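Local atomic coordinates of pyocin S5 (Pseudomonas aeruginosa PAO1, PDB entry 6THK), a protein that kills related Pseudomonas cells as a bacteriocin, probably by forming channels that depolarize their cytoplasmic membrane. Residues 353-358 against 449-455; 364-368 against 435-439. The protein carries 1 engineered substitution. All coordinates share one frame. Numbering follows the deposited sequence.

Contact 1. Residues 353-358 against 449-455; sequences ARGKNI and AAASWLV
Two backbone hydrogen bonds join the extended end of 353-358 to the residues leading into helix 451-464: A451 N donates to K356 O (3.0 Å, N-H...O 175°) and I358 N to A449 O (3.3 Å, 155°). They flank N357 and A450, whose CA atoms lie 4.4 Å apart, and so define a single antiparallel beta bridge with N357-A450 as its non-hydrogen-bonded pair. Upstream, A353-K356 is a type II turn closed by K356 N to A353 O (3.0 Å), with G355 at phi/psi 69/7°. A water bridges the segments, donating to A353 O (2.8 Å) and K356 O (2.7 Å) and accepting from S452 N (3.2 Å). K356 NZ hydrogen-bonds G352 O. Apolar contacts lie beside these polar links: A353 CB meets A451 CB (3.9 Å) and V455 CG2 (3.7 Å), while I358 (chi1 m, chi2 145°) brings CD1 to A449 CB (3.6 Å) and CG1 to L454 CD1 (3.6 Å). Main-chain hydrogen bonds and a bridging water thus link this interhelical loop to the start of helix 451-464, with aliphatic side chains packed beside them.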
loop_
_atom_site.group_PDB
_atom_site.type_symbol
_atom_site.label_atom_id
_atom_site.label_comp_id
_atom_site.label_asym_id
_atom_site.label_seq_id
_atom_site.Cartn_x
_atom_site.Cartn_y
_atom_site.Cartn_z
ATOM N N ALA A 353 -10.980 -42.294 -35.989
ATOM C CA ALA A 353 -10.753 -42.583 -34.556
ATOM C C ALA A 353 -11.309 -41.454 -33.685
ATOM O O ALA A 353 -11.605 -41.654 -32.503
ATOM C CB ALA A 353 -9.266 -42.756 -34.289
ATOM N N ARG A 354 -11.432 -40.260 -34.272
ATOM C CA ARG A 354 -11.951 -39.046 -33.637
ATOM C C ARG A 354 -13.300 -39.367 -32.947
ATOM O O ARG A 354 -14.173 -40.010 -33.551
ATOM C CB ARG A 354 -12.093 -37.952 -34.718
ATOM C CG ARG A 354 -11.933 -36.534 -34.220
ATOM C CD ARG A 354 -11.596 -35.523 -35.321
ATOM N NE ARG A 354 -10.153 -35.451 -35.574
ATOM C CZ ARG A 354 -9.292 -34.704 -34.883
ATOM N NH1 ARG A 354 -9.717 -33.937 -33.887
ATOM N NH2 ARG A 354 -7.998 -34.727 -35.179
ATOM N N GLY A 355 -13.383 -39.041 -31.656
ATOM C CA GLY A 355 -14.562 -39.267 -30.825
ATOM C C GLY A 355 -14.914 -40.697 -30.481
ATOM O O GLY A 355 -15.961 -40.943 -29.886
ATOM N N LYS A 356 -14.052 -41.641 -30.836
ATOM C CA LYS A 356 -14.253 -43.060 -30.558
ATOM C C LYS A 356 -13.303 -43.520 -29.439
ATOM O O LYS A 356 -12.315 -42.838 -29.144
ATOM C CB LYS A 356 -14.016 -43.900 -31.826
ATOM C CG LYS A 356 -15.093 -43.799 -32.919
ATOM C CD LYS A 356 -14.842 -44.893 -33.981
ATOM C CE LYS A 356 -15.840 -44.906 -35.120
ATOM N NZ LYS A 356 -15.802 -43.647 -35.919
ATOM N N ASN A 357 -13.639 -44.654 -28.799
ATOM C CA ASN A 357 -12.802 -45.286 -27.778
ATOM C C ASN A 357 -12.239 -46.592 -28.368
ATOM O O ASN A 357 -12.674 -47.030 -29.438
ATOM C CB ASN A 357 -13.601 -45.600 -26.504
ATOM C CG ASN A 357 -14.076 -44.397 -25.745
ATOM O OD1 ASN A 357 -13.291 -43.642 -25.158
ATOM N ND2 ASN A 357 -15.389 -44.234 -25.706
ATOM N N ILE A 358 -11.275 -47.207 -27.673
ATOM C CA ILE A 358 -10.655 -48.458 -28.096
ATOM C C ILE A 358 -11.643 -49.607 -27.875
ATOM O O ILE A 358 -12.332 -49.633 -26.853
ATOM C CB ILE A 358 -9.343 -48.614 -27.301
ATOM C CG1 ILE A 358 -8.329 -47.577 -27.788
ATOM C CG2 ILE A 358 -8.774 -50.044 -27.336
ATOM C CD1 ILE A 358 -7.428 -47.014 -26.752
ATOM N N ALA A 449 -9.180 -45.843 -23.010
ATOM C CA ALA A 449 -8.524 -44.694 -23.646
ATOM C C ALA A 449 -9.175 -44.365 -24.997
ATOM O O ALA A 449 -9.996 -45.139 -25.512
ATOM C CB ALA A 449 -7.019 -44.929 -23.794
ATOM N N ALA A 450 -8.850 -43.194 -25.508
ATOM C CA ALA A 450 -9.389 -42.750 -26.763
ATOM C C ALA A 450 -8.694 -43.503 -27.863
ATOM O O ALA A 450 -7.508 -43.780 -27.776
ATOM C CB ALA A 450 -9.171 -41.263 -26.922
ATOM N N ALA A 451 -9.421 -43.759 -28.942
ATOM C CA ALA A 451 -8.915 -44.470 -30.113
ATOM C C ALA A 451 -7.754 -43.731 -30.793
ATOM O O ALA A 451 -6.852 -44.353 -31.320
ATOM C CB ALA A 451 -10.034 -44.770 -31.091
ATOM N N SER A 452 -7.782 -42.400 -30.747
ATOM C CA SER A 452 -6.753 -41.522 -31.291
ATOM C C SER A 452 -5.375 -41.759 -30.652
ATOM O O SER A 452 -4.367 -41.557 -31.301
ATOM C CB SER A 452 -7.164 -40.063 -31.136
ATOM O OG SER A 452 -8.494 -39.876 -31.567
ATOM N N TRP A 453 -5.334 -42.138 -29.374
ATOM C CA TRP A 453 -4.077 -42.453 -28.713
ATOM C C TRP A 453 -3.395 -43.637 -29.409
ATOM O O TRP A 453 -2.188 -43.627 -29.596
ATOM C CB TRP A 453 -4.282 -42.762 -27.230
ATOM C CG TRP A 453 -2.993 -42.921 -26.525
ATOM C CD1 TRP A 453 -2.048 -41.968 -26.340
ATOM C CD2 TRP A 453 -2.477 -44.114 -25.941
ATOM N NE1 TRP A 453 -0.980 -42.483 -25.666
ATOM C CE2 TRP A 453 -1.220 -43.802 -25.406
ATOM C CE3 TRP A 453 -2.960 -45.413 -25.807
ATOM C CZ2 TRP A 453 -0.440 -44.739 -24.755
ATOM C CZ3 TRP A 453 -2.181 -46.337 -25.164
ATOM C CH2 TRP A 453 -0.939 -45.999 -24.643
ATOM N N LEU A 454 -4.174 -44.644 -29.803
ATOM C CA LEU A 454 -3.666 -45.801 -30.536
ATOM C C LEU A 454 -3.097 -45.356 -31.877
ATOM O O LEU A 454 -2.077 -45.860 -32.320
ATOM C CB LEU A 454 -4.778 -46.798 -30.814
ATOM C CG LEU A 454 -5.242 -47.746 -29.726
ATOM C CD1 LEU A 454 -6.101 -48.832 -30.349
ATOM C CD2 LEU A 454 -4.053 -48.339 -28.996
ATOM N N VAL A 455 -3.784 -44.415 -32.527
ATOM C CA VAL A 455 -3.355 -43.852 -33.799
ATOM C C VAL A 455 -2.027 -43.127 -33.621
ATOM O O VAL A 455 -1.170 -43.195 -34.480
ATOM C CB VAL A 455 -4.410 -42.921 -34.413
ATOM C CG1 VAL A 455 -3.932 -42.402 -35.751
ATOM C CG2 VAL A 455 -5.727 -43.656 -34.582
HETATM O O HOH W 1 -10.513 -41.005 -30.004
#

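Contact 2. Residues 364-368 against 435-439; sequences AIKSF and WKPFF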
loop_
_atom_site.group_PDB
_atom_site.type_symbol
_atom_site.label_atom_id
_atom_site.label_comp_id
_atom_site.label_asym_id
_atom_site.label_seq_id
_atom_site.Cartn_x
_atom_site.Cartn_y
_atom_site.Cartn_z
ATOM N N ALA A 364 -12.002 -56.989 -31.559
ATOM C CA ALA A 364 -10.844 -56.872 -32.452
ATOM C C ALA A 364 -10.411 -58.205 -33.026
ATOM O O ALA A 364 -10.165 -58.282 -34.225
ATOM C CB ALA A 364 -9.690 -56.224 -31.712
ATOM N N ILE A 365 -10.331 -59.259 -32.170
ATOM C CA ILE A 365 -9.961 -60.631 -32.548
ATOM C C ILE A 365 -10.986 -61.168 -33.552
ATOM O O ILE A 365 -10.583 -61.707 -34.581
ATOM C CB ILE A 365 -9.751 -61.564 -31.306
ATOM C CG1 ILE A 365 -8.429 -61.226 -30.576
ATOM C CG2 ILE A 365 -9.779 -63.057 -31.703
ATOM C CD1 ILE A 365 -8.385 -61.569 -29.086
ATOM N N LYS A 366 -12.299 -60.956 -33.277
ATOM C CA LYS A 366 -13.410 -61.370 -34.149
ATOM C C LYS A 366 -13.362 -60.680 -35.513
ATOM O O LYS A 366 -13.492 -61.371 -36.520
ATOM C CB LYS A 366 -14.774 -61.165 -33.465
ATOM N N SER A 367 -13.135 -59.339 -35.554
ATOM C CA SER A 367 -13.045 -58.558 -36.801
ATOM C C SER A 367 -11.818 -58.958 -37.601
ATOM O O SER A 367 -11.925 -59.181 -38.805
ATOM C CB SER A 367 -12.982 -57.058 -36.512
ATOM O OG SER A 367 -14.142 -56.568 -35.860
ATOM N N PHE A 368 -10.648 -59.046 -36.924
ATOM C CA PHE A 368 -9.362 -59.391 -37.539
ATOM C C PHE A 368 -9.283 -60.835 -38.035
ATOM O O PHE A 368 -8.649 -61.072 -39.063
ATOM C CB PHE A 368 -8.195 -59.065 -36.597
ATOM C CG PHE A 368 -6.835 -59.090 -37.253
ATOM C CD1 PHE A 368 -6.395 -58.019 -38.025
ATOM C CD2 PHE A 368 -5.982 -60.176 -37.080
ATOM C CE1 PHE A 368 -5.132 -58.038 -38.624
ATOM C CE2 PHE A 368 -4.726 -60.200 -37.692
ATOM C CZ PHE A 368 -4.303 -59.127 -38.450
ATOM N N TRP A 435 -2.284 -62.983 -33.472
ATOM C CA TRP A 435 -2.516 -61.604 -33.075
ATOM C C TRP A 435 -3.366 -61.492 -31.804
ATOM O O TRP A 435 -3.430 -60.433 -31.198
ATOM C CB TRP A 435 -3.124 -60.810 -34.231
ATOM C CG TRP A 435 -2.120 -60.503 -35.292
ATOM C CD1 TRP A 435 -1.898 -61.203 -36.430
ATOM C CD2 TRP A 435 -1.178 -59.432 -35.293
ATOM N NE1 TRP A 435 -0.888 -60.632 -37.148
ATOM C CE2 TRP A 435 -0.426 -59.541 -36.468
ATOM C CE3 TRP A 435 -0.901 -58.388 -34.415
ATOM C CZ2 TRP A 435 0.579 -58.650 -36.789
ATOM C CZ3 TRP A 435 0.093 -57.507 -34.737
ATOM C CH2 TRP A 435 0.822 -57.639 -35.912
ATOM N N LYS A 436 -4.020 -62.583 -31.412
ATOM C CA LYS A 436 -4.823 -62.616 -30.169
ATOM C C LYS A 436 -4.014 -62.076 -28.956
ATOM O O LYS A 436 -4.517 -61.165 -28.296
ATOM C CB LYS A 436 -5.416 -64.017 -29.891
ATOM C CG LYS A 436 -6.324 -64.549 -31.013
ATOM C CD LYS A 436 -7.121 -65.802 -30.607
ATOM C CE LYS A 436 -6.343 -67.100 -30.694
ATOM N NZ LYS A 436 -6.119 -67.522 -32.102
ATOM N N PRO A 437 -2.725 -62.483 -28.723
ATOM C CA PRO A 437 -1.963 -61.898 -27.597
ATOM C C PRO A 437 -1.550 -60.439 -27.819
ATOM O O PRO A 437 -1.071 -59.797 -26.890
ATOM C CB PRO A 437 -0.744 -62.828 -27.469
ATOM C CG PRO A 437 -1.113 -64.065 -28.247
ATOM C CD PRO A 437 -1.933 -63.547 -29.371
ATOM N N PHE A 438 -1.579 -59.974 -29.063
ATOM C CA PHE A 438 -1.325 -58.560 -29.308
ATOM C C PHE A 438 -2.489 -57.676 -28.883
ATOM O O PHE A 438 -2.313 -56.654 -28.242
ATOM C CB PHE A 438 -1.005 -58.260 -30.763
ATOM C CG PHE A 438 -0.808 -56.802 -31.022
ATOM C CD1 PHE A 438 0.373 -56.188 -30.683
ATOM C CD2 PHE A 438 -1.822 -56.039 -31.554
ATOM C CE1 PHE A 438 0.554 -54.840 -30.900
ATOM C CE2 PHE A 438 -1.652 -54.695 -31.773
ATOM C CZ PHE A 438 -0.461 -54.094 -31.444
ATOM N N PHE A 439 -3.682 -58.070 -29.313
ATOM C CA PHE A 439 -4.898 -57.329 -29.023
ATOM C C PHE A 439 -5.146 -57.292 -27.529
ATOM O O PHE A 439 -5.568 -56.279 -26.986
ATOM C CB PHE A 439 -6.092 -57.916 -29.773
ATOM C CG PHE A 439 -6.034 -57.700 -31.255
ATOM C CD1 PHE A 439 -5.850 -56.436 -31.772
ATOM C CD2 PHE A 439 -6.140 -58.758 -32.126
ATOM C CE1 PHE A 439 -5.786 -56.231 -33.131
ATOM C CE2 PHE A 439 -6.075 -58.562 -33.487
ATOM C CZ PHE A 439 -5.899 -57.296 -33.990
#
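W435, just before helix 436-446, presents the face of its indole to the edge of F368: the F368 ring and the five-membered ring of W435 have centroids 4.7 Å apart and planes at 66°, a T-shaped pair whose closest atoms are F368 CE2 and W435 CD1 at 3.3 Å. At K436 the backbones come nearest, its CA 6.0 Å from that of I365; K436 CG touches I365 CG2 at 3.8 Å, while the end of the lysine leads away. One turn after W435, F439 points toward helix 361-378 and touches A364, I365 and F368. Its edge faces the F368 ring in an offset edge-to-face pair (centroids 5.5 Å, planes at 69°), while A364 CB sits over the face of the F439 ring, 4.0 Å from the centroid and 19° off the normal, a CH-pi contact. I365 CG1 adds a contact at 3.7 Å to F439 CD2. F368, W435 and F439 therefore form an aromatic cluster, part of the hydrophobic interior of the helical pore-forming domain. Around it, F426 of helix 419-431 makes an edge-to-face pair with W435, V478 and A481 of helix 468-481 touch W435 and F439 respectively, and L488 of helix 485-498 packs on F368.

Both contacts belong to the colicin-type pore-forming part of the protein, their centres about 17 Å apart and their nearest atoms about 7 Å apart, without touching. Contact 2 is nested in the chain loop closed by contact 1: helix 361-378 follows 353-358, and helix 436-446 precedes helix 451-464. M482 touches L454 of contact 1 and both A364 and F439 of contact 2, giving the two a common neighbour. E485, which binds zinc with H371 and E489, has its side chain about 8 Å from that of F368 and about 9 Å from that of K356; a bound zinc ion lies about 9 Å from the F368 side chain. E485 OE1 also hydrogen-bonds S367 OG, tying this zinc ligand to helix 361-378.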